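Local coordinates for GH3 beta-N-acetylglucosaminidase (Paenibacillaceae, PDB 6K5J), which hydrolyses terminal, non-reducing N-acetyl-D-glucosamine residues from beta-linked N-acetylglucosaminides as a glycoside hydrolase of family 3, at residues P100-A108 with I149-T157; L479-P487 with V496-N505. All coordinates share one frame; numbering follows the deposited sequence.

Contact 1: residues P100-A108 with I149-T157. With NAG (2-acetamido-2-deoxy-beta-D-glucopyranose), chain B.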
loop_
_atom_site.group_PDB
_atom_site.type_symbol
_atom_site.label_atom_id
_atom_site.label_comp_id
_atom_site.label_asym_id
_atom_site.label_seq_id
_atom_site.Cartn_x
_atom_site.Cartn_y
_atom_site.Cartn_z
ATOM N N PRO A 100 0.814 -11.026 -3.791
ATOM C CA PRO A 100 1.132 -10.051 -4.847
ATOM C C PRO A 100 0.382 -8.742 -4.658
ATOM O O PRO A 100 -0.748 -8.713 -4.165
ATOM C CB PRO A 100 0.678 -10.755 -6.128
ATOM C CG PRO A 100 0.737 -12.197 -5.801
ATOM C CD PRO A 100 0.336 -12.297 -4.355
ATOM N N GLY A 101 1.026 -7.653 -5.081
ATOM C CA GLY A 101 0.480 -6.325 -4.915
ATOM C C GLY A 101 -0.319 -5.893 -6.131
ATOM O O GLY A 101 -0.485 -6.627 -7.100
ATOM N N ASN A 102 -0.797 -4.651 -6.071
ATOM C CA ASN A 102 -1.857 -4.225 -6.979
ATOM C C ASN A 102 -1.414 -4.279 -8.435
ATOM O O ASN A 102 -2.098 -4.873 -9.271
ATOM C CB ASN A 102 -2.343 -2.827 -6.598
ATOM C CG ASN A 102 -3.356 -2.866 -5.474
ATOM O OD1 ASN A 102 -3.478 -3.877 -4.764
ATOM N ND2 ASN A 102 -4.103 -1.781 -5.317
ATOM N N MET A 103 -0.277 -3.667 -8.772
ATOM C CA MET A 103 0.041 -3.623 -10.195
ATOM C C MET A 103 0.433 -5.000 -10.725
ATOM O O MET A 103 0.178 -5.301 -11.894
ATOM C CB MET A 103 1.130 -2.589 -10.501
ATOM C CG MET A 103 1.217 -2.311 -12.021
ATOM S SD MET A 103 2.192 -0.855 -12.471
ATOM C CE MET A 103 1.072 0.445 -11.918
ATOM N N ALA A 104 1.007 -5.863 -9.881
ATOM C CA ALA A 104 1.205 -7.252 -10.290
ATOM C C ALA A 104 -0.134 -7.918 -10.601
ATOM O O ALA A 104 -0.271 -8.630 -11.607
ATOM C CB ALA A 104 1.956 -8.018 -9.197
ATOM N N LEU A 105 -1.146 -7.667 -9.769
ATOM C CA LEU A 105 -2.472 -8.220 -10.033
ATOM C C LEU A 105 -3.078 -7.616 -11.298
ATOM O O LEU A 105 -3.747 -8.314 -12.067
ATOM C CB LEU A 105 -3.393 -7.979 -8.829
ATOM C CG LEU A 105 -3.121 -8.844 -7.585
ATOM C CD1 LEU A 105 -3.771 -8.238 -6.329
ATOM C CD2 LEU A 105 -3.616 -10.274 -7.816
ATOM N N GLY A 106 -2.867 -6.314 -11.517
ATOM C CA GLY A 106 -3.382 -5.675 -12.722
ATOM C C GLY A 106 -2.810 -6.267 -13.997
ATOM O O GLY A 106 -3.528 -6.442 -14.988
ATOM N N ALA A 107 -1.512 -6.593 -13.991
ATOM C CA ALA A 107 -0.895 -7.195 -15.175
ATOM C C ALA A 107 -1.417 -8.601 -15.445
ATOM O O ALA A 107 -1.439 -9.036 -16.602
ATOM C CB ALA A 107 0.624 -7.241 -15.029
ATOM N N ALA A 108 -1.804 -9.340 -14.402
ATOM C CA ALA A 108 -2.445 -10.636 -14.623
ATOM C C ALA A 108 -3.866 -10.474 -15.165
ATOM O O ALA A 108 -4.366 -11.359 -15.871
ATOM C CB ALA A 108 -2.445 -11.448 -13.321
ATOM N N ILE A 149 2.418 6.524 -5.795
ATOM C CA ILE A 149 1.517 5.405 -6.069
ATOM C C ILE A 149 2.286 4.306 -6.803
ATOM O O ILE A 149 2.723 3.332 -6.181
ATOM C CB ILE A 149 0.273 5.884 -6.843
ATOM C CG1 ILE A 149 -0.418 7.018 -6.075
ATOM C CG2 ILE A 149 -0.716 4.716 -7.106
ATOM C CD1 ILE A 149 -0.840 6.665 -4.617
ATOM N N GLY A 150 2.482 4.450 -8.116
ATOM C CA GLY A 150 3.284 3.459 -8.832
ATOM C C GLY A 150 2.630 2.090 -8.768
ATOM O O GLY A 150 1.427 1.954 -9.019
ATOM N N VAL A 151 3.393 1.062 -8.362
ATOM C CA VAL A 151 2.858 -0.309 -8.356
ATOM C C VAL A 151 1.796 -0.523 -7.279
ATOM O O VAL A 151 1.207 -1.607 -7.185
ATOM C CB VAL A 151 3.971 -1.362 -8.187
ATOM C CG1 VAL A 151 4.980 -1.290 -9.343
ATOM C CG2 VAL A 151 4.662 -1.214 -6.828
ATOM N N ARG A 152 1.550 0.489 -6.444
ATOM C CA ARG A 152 0.433 0.394 -5.507
ATOM C C ARG A 152 -0.925 0.507 -6.193
ATOM O O ARG A 152 -1.942 0.216 -5.559
ATOM C CB ARG A 152 0.555 1.479 -4.432
ATOM C CG ARG A 152 1.765 1.317 -3.536
ATOM C CD ARG A 152 2.001 2.586 -2.732
ATOM N NE ARG A 152 0.991 2.743 -1.698
ATOM C CZ ARG A 152 0.737 3.879 -1.055
ATOM N NH1 ARG A 152 1.398 4.982 -1.363
ATOM N NH2 ARG A 152 -0.177 3.905 -0.094
ATOM N N SER A 153 -0.964 0.910 -7.459
ATOM C CA SER A 153 -2.179 0.964 -8.257
ATOM C C SER A 153 -2.279 -0.285 -9.124
ATOM O O SER A 153 -1.263 -0.800 -9.595
ATOM C CB SER A 153 -2.175 2.206 -9.157
ATOM O OG SER A 153 -3.100 2.067 -10.225
ATOM N N TYR A 154 -3.512 -0.772 -9.349
ATOM C CA TYR A 154 -3.674 -1.894 -10.281
ATOM C C TYR A 154 -3.249 -1.513 -11.699
ATOM O O TYR A 154 -2.778 -2.367 -12.456
ATOM C CB TYR A 154 -5.123 -2.389 -10.321
ATOM C CG TYR A 154 -5.690 -2.856 -9.007
ATOM C CD1 TYR A 154 -5.277 -4.054 -8.426
ATOM C CD2 TYR A 154 -6.654 -2.100 -8.353
ATOM C CE1 TYR A 154 -5.813 -4.485 -7.220
ATOM C CE2 TYR A 154 -7.189 -2.517 -7.153
ATOM C CZ TYR A 154 -6.772 -3.700 -6.592
ATOM O OH TYR A 154 -7.306 -4.090 -5.393
ATOM N N GLY A 155 -3.429 -0.258 -12.093
ATOM C CA GLY A 155 -3.075 0.117 -13.445
ATOM C C GLY A 155 -3.645 1.475 -13.807
ATOM O O GLY A 155 -4.154 2.205 -12.953
ATOM N N GLY A 156 -3.559 1.782 -15.097
ATOM C CA GLY A 156 -3.839 3.102 -15.622
ATOM C C GLY A 156 -5.211 3.327 -16.224
ATOM O O GLY A 156 -5.441 4.395 -16.805
ATOM N N THR A 157 -6.144 2.387 -16.093
ATOM C CA THR A 157 -7.496 2.611 -16.586
ATOM C C THR A 157 -8.498 2.461 -15.455
ATOM O O THR A 157 -8.316 1.648 -14.544
ATOM C CB THR A 157 -7.879 1.650 -17.715
ATOM O OG1 THR A 157 -7.801 0.303 -17.245
ATOM C CG2 THR A 157 -6.975 1.844 -18.922
HETATM C C1 NAG B . -0.064 7.769 4.387
HETATM C C2 NAG B . -0.383 6.980 3.091
HETATM C C3 NAG B . -1.602 6.060 3.282
HETATM C C4 NAG B . -1.488 5.241 4.560
HETATM C C5 NAG B . -1.258 6.179 5.733
HETATM C C6 NAG B . -1.126 5.474 7.065
HETATM C C7 NAG B . -0.057 7.809 0.788
HETATM C C8 NAG B . -0.457 8.859 -0.213
HETATM N N2 NAG B . -0.622 7.910 1.995
HETATM O O1 NAG B . 1.194 8.339 4.245
HETATM O O3 NAG B . -1.728 5.183 2.166
HETATM O O4 NAG B . -2.677 4.490 4.772
HETATM O O5 NAG B . -0.030 6.878 5.510
HETATM O O6 NAG B . 0.091 4.744 7.148
HETATM O O7 NAG B . 0.723 6.901 0.506
HETATM O O HOH W 1 -5.741 -5.288 -3.881
#

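Contact 2: residues L479-P487 with V496-N505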
loop_
_atom_site.group_PDB
_atom_site.type_symbol
_atom_site.label_atom_id
_atom_site.label_comp_id
_atom_site.label_asym_id
_atom_site.label_seq_id
_atom_site.Cartn_x
_atom_site.Cartn_y
_atom_site.Cartn_z
ATOM N N LEU A 479 22.536 -8.948 -21.858
ATOM C CA LEU A 479 21.887 -8.316 -20.715
ATOM C C LEU A 479 20.374 -8.476 -20.814
ATOM O O LEU A 479 19.782 -8.167 -21.853
ATOM C CB LEU A 479 22.239 -6.831 -20.653
ATOM C CG LEU A 479 21.457 -6.001 -19.624
ATOM C CD1 LEU A 479 21.880 -6.399 -18.223
ATOM C CD2 LEU A 479 21.693 -4.507 -19.861
ATOM N N ILE A 480 19.757 -8.960 -19.736
ATOM C CA ILE A 480 18.312 -8.908 -19.540
ATOM C C ILE A 480 18.042 -8.004 -18.342
ATOM O O ILE A 480 18.712 -8.116 -17.313
ATOM C CB ILE A 480 17.713 -10.310 -19.288
ATOM C CG1 ILE A 480 17.866 -11.211 -20.514
ATOM C CG2 ILE A 480 16.233 -10.223 -18.869
ATOM C CD1 ILE A 480 17.570 -12.690 -20.207
ATOM N N VAL A 481 17.052 -7.125 -18.456
ATOM C CA VAL A 481 16.614 -6.302 -17.333
ATOM C C VAL A 481 15.201 -6.731 -16.947
ATOM O O VAL A 481 14.338 -6.910 -17.813
ATOM C CB VAL A 481 16.681 -4.803 -17.673
ATOM C CG1 VAL A 481 16.251 -3.947 -16.468
ATOM C CG2 VAL A 481 18.091 -4.430 -18.098
ATOM N N ALA A 482 14.977 -6.922 -15.652
ATOM C CA ALA A 482 13.663 -7.241 -15.111
ATOM C C ALA A 482 13.379 -6.258 -13.988
ATOM O O ALA A 482 14.103 -6.231 -12.991
ATOM C CB ALA A 482 13.609 -8.684 -14.601
ATOM N N SER A 483 12.348 -5.434 -14.158
ATOM C CA SER A 483 12.023 -4.439 -13.149
ATOM C C SER A 483 11.216 -5.095 -12.039
ATOM O O SER A 483 10.250 -5.822 -12.306
ATOM C CB SER A 483 11.250 -3.264 -13.761
ATOM O OG SER A 483 10.158 -3.710 -14.551
ATOM N N ALA A 484 11.626 -4.846 -10.797
ATOM C CA ALA A 484 10.964 -5.393 -9.618
ATOM C C ALA A 484 10.273 -4.316 -8.793
ATOM O O ALA A 484 9.869 -4.574 -7.651
ATOM C CB ALA A 484 11.967 -6.158 -8.749
ATOM N N ARG A 485 10.156 -3.103 -9.327
ATOM C CA ARG A 485 9.155 -2.189 -8.805
ATOM C C ARG A 485 8.447 -1.522 -9.984
ATOM O O ARG A 485 7.787 -2.227 -10.755
ATOM C CB ARG A 485 9.763 -1.190 -7.812
ATOM C CG ARG A 485 8.656 -0.523 -6.987
ATOM C CD ARG A 485 9.091 -0.027 -5.612
ATOM N NE ARG A 485 7.942 0.605 -4.961
ATOM C CZ ARG A 485 7.671 0.558 -3.656
ATOM N NH1 ARG A 485 8.477 -0.083 -2.817
ATOM N NH2 ARG A 485 6.584 1.161 -3.190
ATOM N N ASN A 486 8.540 -0.201 -10.154
ATOM C CA ASN A 486 7.761 0.425 -11.222
ATOM C C ASN A 486 8.231 -0.090 -12.581
ATOM O O ASN A 486 9.440 -0.171 -12.831
ATOM C CB ASN A 486 7.873 1.954 -11.190
ATOM C CG ASN A 486 7.120 2.576 -10.020
ATOM O OD1 ASN A 486 6.485 1.878 -9.230
ATOM N ND2 ASN A 486 7.202 3.894 -9.900
ATOM N N PRO A 487 7.307 -0.428 -13.491
ATOM C CA PRO A 487 7.718 -0.907 -14.817
ATOM C C PRO A 487 8.210 0.202 -15.723
ATOM O O PRO A 487 8.740 -0.094 -16.801
ATOM C CB PRO A 487 6.434 -1.536 -15.371
ATOM C CG PRO A 487 5.335 -0.679 -14.768
ATOM C CD PRO A 487 5.840 -0.371 -13.353
ATOM N N VAL A 496 18.693 -0.871 -23.596
ATOM C CA VAL A 496 18.369 -2.228 -23.160
ATOM C C VAL A 496 17.579 -2.931 -24.252
ATOM O O VAL A 496 16.653 -2.357 -24.837
ATOM C CB VAL A 496 17.601 -2.168 -21.829
ATOM C CG1 VAL A 496 16.906 -3.485 -21.521
ATOM C CG2 VAL A 496 18.544 -1.787 -20.716
ATOM N N LYS A 497 17.954 -4.175 -24.553
ATOM C CA LYS A 497 17.285 -4.919 -25.617
ATOM C C LYS A 497 16.143 -5.798 -25.120
ATOM O O LYS A 497 15.216 -6.079 -25.889
ATOM C CB LYS A 497 18.294 -5.796 -26.362
ATOM C CG LYS A 497 19.266 -5.021 -27.236
ATOM C CD LYS A 497 20.264 -5.969 -27.906
ATOM C CE LYS A 497 21.558 -5.247 -28.266
ATOM N NZ LYS A 497 22.691 -6.200 -28.376
ATOM N N THR A 498 16.199 -6.253 -23.869
ATOM C CA THR A 498 15.220 -7.179 -23.307
ATOM C C THR A 498 14.814 -6.665 -21.937
ATOM O O THR A 498 15.664 -6.547 -21.049
ATOM C CB THR A 498 15.796 -8.594 -23.185
ATOM O OG1 THR A 498 16.357 -8.989 -24.442
ATOM C CG2 THR A 498 14.717 -9.589 -22.773
ATOM N N PHE A 499 13.522 -6.367 -21.765
ATOM C CA PHE A 499 13.019 -5.757 -20.537
ATOM C C PHE A 499 11.737 -6.455 -20.109
ATOM O O PHE A 499 10.770 -6.511 -20.877
ATOM C CB PHE A 499 12.770 -4.254 -20.727
ATOM C CG PHE A 499 12.335 -3.546 -19.467
ATOM C CD1 PHE A 499 10.990 -3.508 -19.109
ATOM C CD2 PHE A 499 13.266 -2.930 -18.639
ATOM C CE1 PHE A 499 10.574 -2.868 -17.935
ATOM C CE2 PHE A 499 12.871 -2.281 -17.472
ATOM C CZ PHE A 499 11.500 -2.245 -17.118
ATOM N N PHE A 500 11.723 -6.952 -18.876
ATOM C CA PHE A 500 10.556 -7.562 -18.250
ATOM C C PHE A 500 10.062 -6.673 -17.116
ATOM O O PHE A 500 10.835 -5.926 -16.514
ATOM C CB PHE A 500 10.888 -8.942 -17.667
ATOM C CG PHE A 500 11.227 -9.985 -18.692
ATOM C CD1 PHE A 500 12.539 -10.141 -19.134
ATOM C CD2 PHE A 500 10.238 -10.831 -19.200
ATOM C CE1 PHE A 500 12.863 -11.103 -20.067
ATOM C CE2 PHE A 500 10.554 -11.793 -20.142
ATOM C CZ PHE A 500 11.873 -11.933 -20.577
ATOM N N ALA A 501 8.773 -6.800 -16.787
ATOM C CA ALA A 501 8.224 -6.186 -15.583
ATOM C C ALA A 501 7.686 -7.271 -14.662
ATOM O O ALA A 501 6.895 -8.122 -15.089
ATOM C CB ALA A 501 7.117 -5.170 -15.911
ATOM N N ALA A 502 8.100 -7.226 -13.396
ATOM C CA ALA A 502 7.521 -8.069 -12.359
ATOM C C ALA A 502 6.691 -7.301 -11.342
ATOM O O ALA A 502 5.970 -7.934 -10.556
ATOM C CB ALA A 502 8.622 -8.850 -11.616
ATOM N N TYR A 503 6.787 -5.971 -11.312
ATOM C CA TYR A 503 5.966 -5.063 -10.503
ATOM C C TYR A 503 6.220 -5.174 -9.002
ATOM O O TYR A 503 5.543 -4.484 -8.217
ATOM C CB TYR A 503 4.462 -5.255 -10.785
ATOM C CG TYR A 503 4.158 -5.298 -12.266
ATOM C CD1 TYR A 503 4.064 -4.126 -13.007
ATOM C CD2 TYR A 503 4.009 -6.515 -12.938
ATOM C CE1 TYR A 503 3.804 -4.153 -14.368
ATOM C CE2 TYR A 503 3.756 -6.551 -14.302
ATOM C CZ TYR A 503 3.646 -5.364 -15.006
ATOM O OH TYR A 503 3.390 -5.387 -16.364
ATOM N N GLU A 504 7.158 -6.009 -8.568
ATOM C CA GLU A 504 7.445 -6.210 -7.150
ATOM C C GLU A 504 8.613 -7.186 -7.062
ATOM O O GLU A 504 8.978 -7.832 -8.050
ATOM C CB GLU A 504 6.233 -6.737 -6.374
ATOM C CG GLU A 504 5.704 -8.041 -6.918
ATOM C CD GLU A 504 4.364 -8.407 -6.329
ATOM O OE1 GLU A 504 3.549 -7.495 -6.058
ATOM O OE2 GLU A 504 4.135 -9.616 -6.132
ATOM N N ASN A 505 9.206 -7.281 -5.866
ATOM C CA ASN A 505 10.300 -8.217 -5.612
ATOM C C ASN A 505 9.901 -9.303 -4.614
ATOM O O ASN A 505 10.743 -9.817 -3.873
ATOM C CB ASN A 505 11.553 -7.474 -5.137
ATOM C CG ASN A 505 11.384 -6.838 -3.765
ATOM O OD1 ASN A 505 10.300 -6.841 -3.196
ATOM N ND2 ASN A 505 12.471 -6.278 -3.234
HETATM O O HOH W 2 19.958 -5.426 -22.989
HETATM O O HOH W 3 19.039 -9.288 -24.142
HETATM O O HOH W 4 7.815 -3.806 -12.913
#

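Contact 1: residues P100-A108 with I149-T157
N102, in the first turn of helix 102-108, lies flat on the ring of Y154 in the TIM-barrel-type N-terminal domain of this family 3 enzyme. The partner segment is the loop that leads from strand 132-133 to helix 158-174. The N102 side chain starts at CB, which sits over the Y154 ring face as a CH-pi contact, 4.1 Å from the ring centroid. CG follows at 3.4 Å from Y154 CE1. The amide and ring planes are only 11° apart, so the two groups stack. ND2 ends 3.5 Å above the ring plane, over its centre. A water donates to OD1 and also hydrogen-bonds Y154 OH, linking the two groups. V161, L164 and A168 of helix 158-174 also pack on the Y154 side chain.

M103 N donates a backbone hydrogen bond to V151 O. M103 bends at chi3 (-72°), and its CE comes to 3.3 Å from G150 O. The R152 side chain leaves the loop on the side away from the helix, and its guanidinium reaches the bound N-acetylglucosamine; NH2 also forms a salt bridge with E85. R152 NH1 donates to O7 of the sugar's acetamido group at 2.8 Å.

Contact 2: residues L479-P487 with V496-N505
Chi1 near 180° in both F499 (-176°) and V481 (-179°) places the F499 ring beside V481 CG1, with F499 CD2 3.8 Å from that methyl. The other methyl of V481, CG2, meets CG1 of V496 at 3.7 Å, and these two side chains cross at about a right angle. At the far end of the F499 ring, CZ comes to 3.2 Å from S483 OG. On the opposite face of the sheet F500 turns its ring edge to I480 CG2. F382 meets the F500 ring edge-to-face, and V516 and L517 of helix 507-517 pack on it.

The backbones form a parallel beta pair, strands 478-483 and 499-501, inside a six-stranded mixed sheet. Strand 450-455 lies on the other side of 478-483, and strand 374-377 runs antiparallel beyond 499-501. Four hydrogen bonds join the pair: V481 N to T498 O, F500 N to V481 O, S483 N to F500 O and A502 N to S483 O.

Past the strands the chains stay close. One water accepts from S483 OG and Y503 N and donates to R485 O, so it links the end of strand 478-483 and the following R485 to Y503. CB of P487 touches A501 CB at 3.7 Å, and its CG lies 3.8 Å from Y503 CE1. A501 CB sits over one face of the Y503 ring, offset toward the rim. Y503 OH is hydrogen-bonded to T374 OG1. The R485 CB points away from the 496-505 segment; its NH2 donates to V403 O and NH1 forms a salt bridge with D404.

Overall arrangement
From the N terminus, the chain first builds the domain that holds contact 1. There helix 102-108 is met again 41 residues later by loop 149-157, which closes a long loop containing helix 111-127 and strand 132-133. Contact 2 comes much later and closes a short connection between neighbouring strands of the mixed sheet. The two follow in series, neither nested nor crossed, with centres about 15 Å apart. They still touch. E504 OE1 probably takes a hydrogen bond from G101 N, A107 packs on Y503, and V151 CG1 meets R485 O. The loops that follow the two paired strands thus meet both segments of contact 1.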